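Local coordinates for aldehyde dehydrogenase family protein (Pseudomonas syringae pv. tomato, PDB 6X9L) that oxidises long-chain aliphatic aldehydes such as octanal to the corresponding carboxylic acids, using NAD+ as the electron acceptor, at the interface of chains A and B. Sequence-based numbering; all coordinates share one arbitrary frame. Chains: chain A/B, Aldehyde dehydrogenase family protein.

Contact 1: the interface of chains A and B. Residues chain A 139, 142, 481, 483-484; chain B 442, 448-449, 451, 454.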
loop_
_atom_site.group_PDB
_atom_site.type_symbol
_atom_site.label_atom_id
_atom_site.label_comp_id
_atom_site.label_asym_id
_atom_site.label_seq_id
_atom_site.Cartn_x
_atom_site.Cartn_y
_atom_site.Cartn_z
ATOM N N GLU A 139 -24.740 -0.019 -2.157
ATOM C CA GLU A 139 -24.772 0.605 -3.476
ATOM C C GLU A 139 -25.790 -0.032 -4.407
ATOM O O GLU A 139 -25.782 0.266 -5.604
ATOM C CB GLU A 139 -23.397 0.541 -4.143
ATOM C CG GLU A 139 -23.004 -0.874 -4.618
ATOM C CD GLU A 139 -21.908 -0.894 -5.705
ATOM O OE1 GLU A 139 -22.251 -0.804 -6.909
ATOM O OE2 GLU A 139 -20.705 -1.016 -5.358
ATOM N N THR A 142 -24.995 -4.721 -3.801
ATOM C CA THR A 142 -23.646 -4.894 -3.275
ATOM C C THR A 142 -23.453 -3.986 -2.075
ATOM O O THR A 142 -23.841 -2.816 -2.110
ATOM C CB THR A 142 -22.559 -4.578 -4.335
ATOM O OG1 THR A 142 -22.579 -5.572 -5.372
ATOM C CG2 THR A 142 -21.166 -4.538 -3.696
ATOM N N ALA A 481 -16.389 -6.438 -0.376
ATOM C CA ALA A 481 -17.581 -6.284 -1.203
ATOM C C ALA A 481 -18.443 -7.521 -1.027
ATOM O O ALA A 481 -17.976 -8.648 -1.234
ATOM C CB ALA A 481 -17.243 -6.074 -2.681
ATOM N N VAL A 483 -21.262 -8.869 -2.807
ATOM C CA VAL A 483 -22.100 -8.835 -4.002
ATOM C C VAL A 483 -23.270 -9.797 -3.815
ATOM O O VAL A 483 -23.122 -10.869 -3.217
ATOM C CB VAL A 483 -21.280 -9.189 -5.262
ATOM C CG1 VAL A 483 -21.990 -8.680 -6.506
ATOM C CG2 VAL A 483 -19.852 -8.622 -5.184
ATOM N N GLY A 484 -24.443 -9.420 -4.325
ATOM C CA GLY A 484 -25.643 -10.167 -4.004
ATOM C C GLY A 484 -26.174 -9.917 -2.608
ATOM O O GLY A 484 -26.951 -10.725 -2.093
ATOM N N GLN B 442 -14.023 -10.169 -1.361
ATOM C CA GLN B 442 -15.384 -10.265 -1.855
ATOM C C GLN B 442 -16.055 -11.520 -1.316
ATOM O O GLN B 442 -15.431 -12.581 -1.223
ATOM C CB GLN B 442 -15.419 -10.247 -3.378
ATOM C CG GLN B 442 -15.252 -8.872 -3.954
ATOM C CD GLN B 442 -15.556 -8.852 -5.438
ATOM O OE1 GLN B 442 -15.771 -9.892 -6.031
ATOM N NE2 GLN B 442 -15.586 -7.662 -6.037
ATOM N N PRO B 448 -24.600 -14.186 -7.220
ATOM C CA PRO B 448 -24.901 -12.927 -7.905
ATOM C C PRO B 448 -24.118 -12.823 -9.202
ATOM O O PRO B 448 -23.152 -13.552 -9.443
ATOM C CB PRO B 448 -24.445 -11.869 -6.898
ATOM C CG PRO B 448 -23.292 -12.535 -6.213
ATOM C CD PRO B 448 -23.663 -14.000 -6.104
ATOM N N SER B 449 -24.553 -11.907 -10.052
ATOM C CA SER B 449 -23.842 -11.647 -11.288
ATOM C C SER B 449 -22.716 -10.664 -11.036
ATOM O O SER B 449 -22.727 -9.897 -10.068
ATOM C CB SER B 449 -24.775 -11.109 -12.366
ATOM O OG SER B 449 -25.575 -10.084 -11.848
ATOM N N ASN B 451 -20.031 -7.750 -10.831
ATOM C CA ASN B 451 -20.270 -6.326 -10.568
ATOM C C ASN B 451 -19.002 -5.530 -10.865
ATOM O O ASN B 451 -18.054 -5.552 -10.058
ATOM C CB ASN B 451 -20.717 -6.121 -9.115
ATOM C CG ASN B 451 -20.996 -4.673 -8.775
ATOM O OD1 ASN B 451 -20.699 -3.773 -9.545
ATOM N ND2 ASN B 451 -21.550 -4.441 -7.592
ATOM N N ALA B 454 -17.561 -3.221 -7.936
ATOM C CA ALA B 454 -17.193 -3.723 -6.617
ATOM C C ALA B 454 -15.679 -3.796 -6.501
ATOM O O ALA B 454 -15.012 -4.267 -7.436
ATOM C CB ALA B 454 -17.801 -5.101 -6.365
#
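A:Ala481 and B:Gln442 pair as a parallel beta bridge, laying strand 477-483 of chain A beside strand 442-445 of chain B so that a sheet runs on across the dimer. At this bridge the A:Ala481 methyl sits alongside the B:Gln442 chain, CB 3.7 Å from CG, and on another side CB meets the B:Ala454 methyl. Two residues further on, A:Val483 comes down on the loop that follows the partner strand. Its CG1, anti to the backbone N (chi1 -160°), is 3.9 Å from CB of B:Asn451, the two side chains crossing obliquely, while its CB faces CG of the B:Pro448 ring at 4.0 Å. The same ring uses its CB to touch CA of A:Gly484 at 3.6 Å, where chain A leaves the strand. B:Asn451 swings its CG anti to its own backbone N (chi1 -179°), which sends the amide out toward A:Thr142, tip to tip. The poorly ordered carboxylate of A:Glu139 lies beyond, too far from the amide for a bond. A side-chain hydrogen bond comes from the carboxamide N-H of B:Asn451: ND2 donates to the hydroxyl OG1 of A:Thr142 over 2.7 Å, and that oxygen lies practically in the amide plane, with 141° at the hydrogen.

Contact 2: the interface of chains A and B. Residues chain A 484-487; chain B 428, 432, 445.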
loop_
_atom_site.group_PDB
_atom_site.type_symbol
_atom_site.label_atom_id
_atom_site.label_comp_id
_atom_site.label_asym_id
_atom_site.label_seq_id
_atom_site.Cartn_x
_atom_site.Cartn_y
_atom_site.Cartn_z
ATOM N N GLY A 484 -24.443 -9.420 -4.325
ATOM C CA GLY A 484 -25.643 -10.167 -4.004
ATOM C C GLY A 484 -26.174 -9.917 -2.608
ATOM O O GLY A 484 -26.951 -10.725 -2.093
ATOM N N PHE A 485 -25.744 -8.826 -1.971
ATOM C CA PHE A 485 -26.254 -8.446 -0.654
ATOM C C PHE A 485 -27.767 -8.285 -0.680
ATOM O O PHE A 485 -28.460 -8.736 0.236
ATOM C CB PHE A 485 -25.564 -7.152 -0.218
ATOM C CG PHE A 485 -25.882 -6.706 1.172
ATOM C CD1 PHE A 485 -25.251 -7.278 2.258
ATOM C CD2 PHE A 485 -26.761 -5.654 1.391
ATOM C CE1 PHE A 485 -25.518 -6.839 3.542
ATOM C CE2 PHE A 485 -27.031 -5.212 2.666
ATOM C CZ PHE A 485 -26.411 -5.807 3.747
ATOM N N ALA A 486 -28.297 -7.636 -1.720
ATOM C CA ALA A 486 -29.728 -7.642 -2.016
ATOM C C ALA A 486 -29.969 -8.365 -3.335
ATOM O O ALA A 486 -29.412 -7.956 -4.363
ATOM C CB ALA A 486 -30.273 -6.218 -2.084
ATOM N N PRO A 487 -30.761 -9.437 -3.357
ATOM C CA PRO A 487 -31.031 -10.139 -4.624
ATOM C C PRO A 487 -31.520 -9.187 -5.709
ATOM O O PRO A 487 -32.139 -8.160 -5.428
ATOM C CB PRO A 487 -32.116 -11.156 -4.247
ATOM C CG PRO A 487 -31.932 -11.378 -2.775
ATOM C CD PRO A 487 -31.400 -10.089 -2.201
ATOM N N LEU B 428 -31.626 -14.916 4.013
ATOM C CA LEU B 428 -30.683 -13.893 3.559
ATOM C C LEU B 428 -30.010 -13.186 4.732
ATOM O O LEU B 428 -28.826 -12.844 4.658
ATOM C CB LEU B 428 -31.390 -12.871 2.659
ATOM C CG LEU B 428 -30.592 -11.699 2.047
ATOM C CD1 LEU B 428 -29.634 -12.173 0.968
ATOM C CD2 LEU B 428 -31.507 -10.630 1.476
ATOM N N ARG B 432 -25.965 -13.076 5.103
ATOM C CA ARG B 432 -25.199 -11.839 5.242
ATOM C C ARG B 432 -24.272 -11.889 6.452
ATOM O O ARG B 432 -23.082 -11.568 6.350
ATOM C CB ARG B 432 -26.138 -10.641 5.361
ATOM C CG ARG B 432 -26.765 -10.234 4.077
ATOM C CD ARG B 432 -28.075 -9.528 4.333
ATOM N NE ARG B 432 -28.439 -8.664 3.218
ATOM C CZ ARG B 432 -29.680 -8.293 2.933
ATOM N NH1 ARG B 432 -30.694 -8.727 3.671
ATOM N NH2 ARG B 432 -29.905 -7.490 1.901
ATOM N N LEU B 445 -23.214 -13.886 -2.585
ATOM C CA LEU B 445 -24.376 -14.536 -1.996
ATOM C C LEU B 445 -25.268 -15.119 -3.084
ATOM O O LEU B 445 -25.737 -14.386 -3.966
ATOM C CB LEU B 445 -25.162 -13.534 -1.167
ATOM C CG LEU B 445 -24.325 -12.763 -0.166
ATOM C CD1 LEU B 445 -25.233 -11.841 0.609
ATOM C CD2 LEU B 445 -23.617 -13.732 0.770
#
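A:Phe485 holds CG anti to its backbone N (chi1 -174°), while B:Arg432 starts with CG anti to its carbonyl carbon (chi1 -76°) and runs extended from CG to NE; together these settings carry the arginine across the phenyl ring at about a right angle. NE of B:Arg432 hangs over the middle of the A:Phe485 ring, 3.4 Å from the centroid, in a cation-pi contact. The guanidinium does not stack flat, its plane being turned 56° from the ring. Lower on the chain the methylene CG of B:Arg432 packs on CE1 of the ring at 3.7 Å. The A:Phe485 carbonyl oxygen is also modelled close to the guanidinium, but the N-H groups point elsewhere, so no hydrogen bond is made and the closeness itself is doubtful. B:Leu428 comes in with its CD2 methyl, which meets CD of A:Pro487 tip to tip at 3.7 Å. B:Leu445 closes the far end: its CD1 touches CA of A:Phe485 at 3.8 Å and lies 3.4 Å from the A:Gly484 carbonyl oxygen. The result is a clasp for the segment following strand 477-483, held by helix 428-435 and strand 442-445 of the other subunit, which probably helps keep the C-terminal tail of chain A on its partner.

Contact 3: the interface of chains A and B. Residues chain A 435-440, 442-443, 459; chain B 480-482.
B:Lys480 reaches across A:Val443 into a bend of chain A made by residues 435-440. Its CB passes the phenol oxygen, 3.6 Å from OH of A:Tyr459, the two side chains crossing at about a right angle. CG then comes 3.6 Å from the carbonyl oxygen of A:Ala440. CD and CE run past the CG2 methyl of A:Val443, with CE at 4.0 Å from it. The chain, stretched out as far as CD, kinks at chi3 (-81°), and this turns the amine toward a set of backbone carbonyls. NZ donates to O of A:Ala435 at 3.1 Å, meeting it on a lone pair in the carbonyl plane with a C=O...N angle of 138°. It also points at O of A:Ile438, tilted from that carbonyl plane; the modelled separation is too short to trust in detail. A:Ala435 ends helix 428-435, so the negative pole of the helix would suit a charged amine. Beside it, N of A:Val443 donates to O of B:Ala481 at 2.8 Å, 160° at the hydrogen, and A:Val443 pairs with B:Ile482 in parallel. The lysine thus ends against the turn between helix 428-435 and strand 442-445, right where the partner strand 477-483 extends the sheet.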
loop_
_atom_site.group_PDB
_atom_site.type_symbol
_atom_site.label_atom_id
_atom_site.label_comp_id
_atom_site.label_asym_id
_atom_site.label_seq_id
_atom_site.Cartn_x
_atom_site.Cartn_y
_atom_site.Cartn_z
ATOM N N ALA A 435 1.617 25.443 -5.484
ATOM C CA ALA A 435 1.473 24.331 -4.550
ATOM C C ALA A 435 1.021 23.071 -5.269
ATOM O O ALA A 435 1.545 21.981 -5.019
ATOM C CB ALA A 435 0.496 24.696 -3.431
ATOM N N SER A 436 0.066 23.199 -6.189
ATOM C CA SER A 436 -0.397 22.025 -6.914
ATOM C C SER A 436 0.666 21.458 -7.843
ATOM O O SER A 436 0.448 20.389 -8.421
ATOM C CB SER A 436 -1.644 22.381 -7.711
ATOM O OG SER A 436 -1.328 23.437 -8.588
ATOM N N ARG A 437 1.794 22.150 -8.005
ATOM C CA ARG A 437 2.888 21.681 -8.839
ATOM C C ARG A 437 4.008 21.038 -8.035
ATOM O O ARG A 437 4.863 20.377 -8.631
ATOM C CB ARG A 437 3.443 22.835 -9.686
ATOM C CG ARG A 437 2.447 23.364 -10.720
ATOM C CD ARG A 437 2.937 24.631 -11.386
ATOM N NE ARG A 437 4.186 24.408 -12.103
ATOM C CZ ARG A 437 4.947 25.372 -12.622
ATOM N NH1 ARG A 437 4.598 26.650 -12.508
ATOM N NH2 ARG A 437 6.064 25.051 -13.264
ATOM N N ILE A 438 4.021 21.205 -6.714
ATOM C CA ILE A 438 4.972 20.494 -5.858
ATOM C C ILE A 438 4.478 19.063 -5.629
ATOM O O ILE A 438 3.360 18.841 -5.142
ATOM C CB ILE A 438 5.175 21.224 -4.516
ATOM C CG1 ILE A 438 5.233 22.746 -4.693
ATOM C CG2 ILE A 438 6.439 20.717 -3.821
ATOM C CD1 ILE A 438 6.556 23.276 -5.173
ATOM N N ARG A 439 5.325 18.088 -5.965
ATOM C CA ARG A 439 5.022 16.673 -5.764
ATOM C C ARG A 439 5.383 16.276 -4.334
ATOM O O ARG A 439 6.470 15.770 -4.033
ATOM C CB ARG A 439 5.737 15.852 -6.821
ATOM C CG ARG A 439 5.057 16.142 -8.147
ATOM C CD ARG A 439 5.399 15.198 -9.221
ATOM N NE ARG A 439 4.684 13.920 -9.195
ATOM C CZ ARG A 439 3.369 13.779 -9.221
ATOM N NH1 ARG A 439 2.586 14.830 -9.176
ATOM N NH2 ARG A 439 2.849 12.563 -9.252
ATOM N N ALA A 440 4.431 16.535 -3.437
ATOM C CA ALA A 440 4.614 16.389 -2.005
ATOM C C ALA A 440 3.247 16.191 -1.362
ATOM O O ALA A 440 2.244 16.731 -1.831
ATOM C CB ALA A 440 5.325 17.608 -1.408
ATOM N N GLN A 442 2.027 17.195 1.468
ATOM C CA GLN A 442 1.452 18.424 1.980
ATOM C C GLN A 442 2.211 19.628 1.440
ATOM O O GLN A 442 3.440 19.603 1.330
ATOM C CB GLN A 442 1.440 18.434 3.503
ATOM C CG GLN A 442 0.329 17.611 4.088
ATOM C CD GLN A 442 0.183 17.855 5.575
ATOM O OE1 GLN A 442 0.993 18.547 6.163
ATOM N NE2 GLN A 442 -0.861 17.294 6.184
ATOM N N VAL A 443 1.463 20.673 1.090
ATOM C CA VAL A 443 2.024 21.979 0.775
ATOM C C VAL A 443 1.334 23.001 1.662
ATOM O O VAL A 443 0.101 23.010 1.757
ATOM C CB VAL A 443 1.850 22.350 -0.709
ATOM C CG1 VAL A 443 2.725 23.542 -1.056
ATOM C CG2 VAL A 443 2.122 21.135 -1.632
ATOM N N TYR A 459 4.891 11.534 -1.167
ATOM C CA TYR A 459 5.110 11.096 -2.545
ATOM C C TYR A 459 6.489 10.447 -2.674
ATOM O O TYR A 459 7.375 10.612 -1.823
ATOM C CB TYR A 459 5.091 12.261 -3.537
ATOM C CG TYR A 459 3.777 12.931 -3.896
ATOM C CD1 TYR A 459 2.844 13.300 -2.922
ATOM C CD2 TYR A 459 3.497 13.251 -5.215
ATOM C CE1 TYR A 459 1.656 13.929 -3.275
ATOM C CE2 TYR A 459 2.318 13.878 -5.573
ATOM C CZ TYR A 459 1.398 14.222 -4.606
ATOM O OH TYR A 459 0.223 14.866 -4.986
ATOM N N LYS B 480 -2.752 14.814 -1.774
ATOM C CA LYS B 480 -2.059 16.031 -1.399
ATOM C C LYS B 480 -2.960 16.893 -0.533
ATOM O O LYS B 480 -4.149 17.047 -0.825
ATOM C CB LYS B 480 -1.608 16.806 -2.632
ATOM C CG LYS B 480 -0.999 18.148 -2.305
ATOM C CD LYS B 480 -0.641 18.892 -3.569
ATOM C CE LYS B 480 0.690 18.413 -4.127
ATOM N NZ LYS B 480 0.953 18.995 -5.459
ATOM N N ALA B 481 -2.397 17.440 0.544
ATOM C CA ALA B 481 -3.103 18.398 1.388
ATOM C C ALA B 481 -2.448 19.756 1.214
ATOM O O ALA B 481 -1.234 19.898 1.405
ATOM C CB ALA B 481 -3.101 17.989 2.863
ATOM N N ILE B 482 -3.242 20.737 0.797
ATOM C CA ILE B 482 -2.768 22.107 0.711
ATOM C C ILE B 482 -3.360 22.850 1.893
ATOM O O ILE B 482 -4.472 23.383 1.798
ATOM C CB ILE B 482 -3.149 22.752 -0.629
ATOM C CG1 ILE B 482 -2.622 21.893 -1.765
ATOM C CG2 ILE B 482 -2.576 24.169 -0.737
ATOM C CD1 ILE B 482 -3.005 22.414 -3.108
#

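Contact 1 and contact 2 are neighbours, their C-alpha centres about 8 Å apart, and A:Gly484 belongs to both: the strand of chain A ends in one and its tail continues into the other. Contact 3 lies at the symmetry-related side of the interface, where chain B gives the strand, its centre about 35 Å from that of contact 1 and 42 Å from that of contact 2. It reuses strands 442-445 and 477-483 of contact 1 and helix 428-435 of contact 2, with the chains exchanged. By the two-fold symmetry every patch has its twin, so each subunit both gives and receives a strand. Such a reciprocal exchange is typical of aldehyde dehydrogenase dimers and probably stabilises this one.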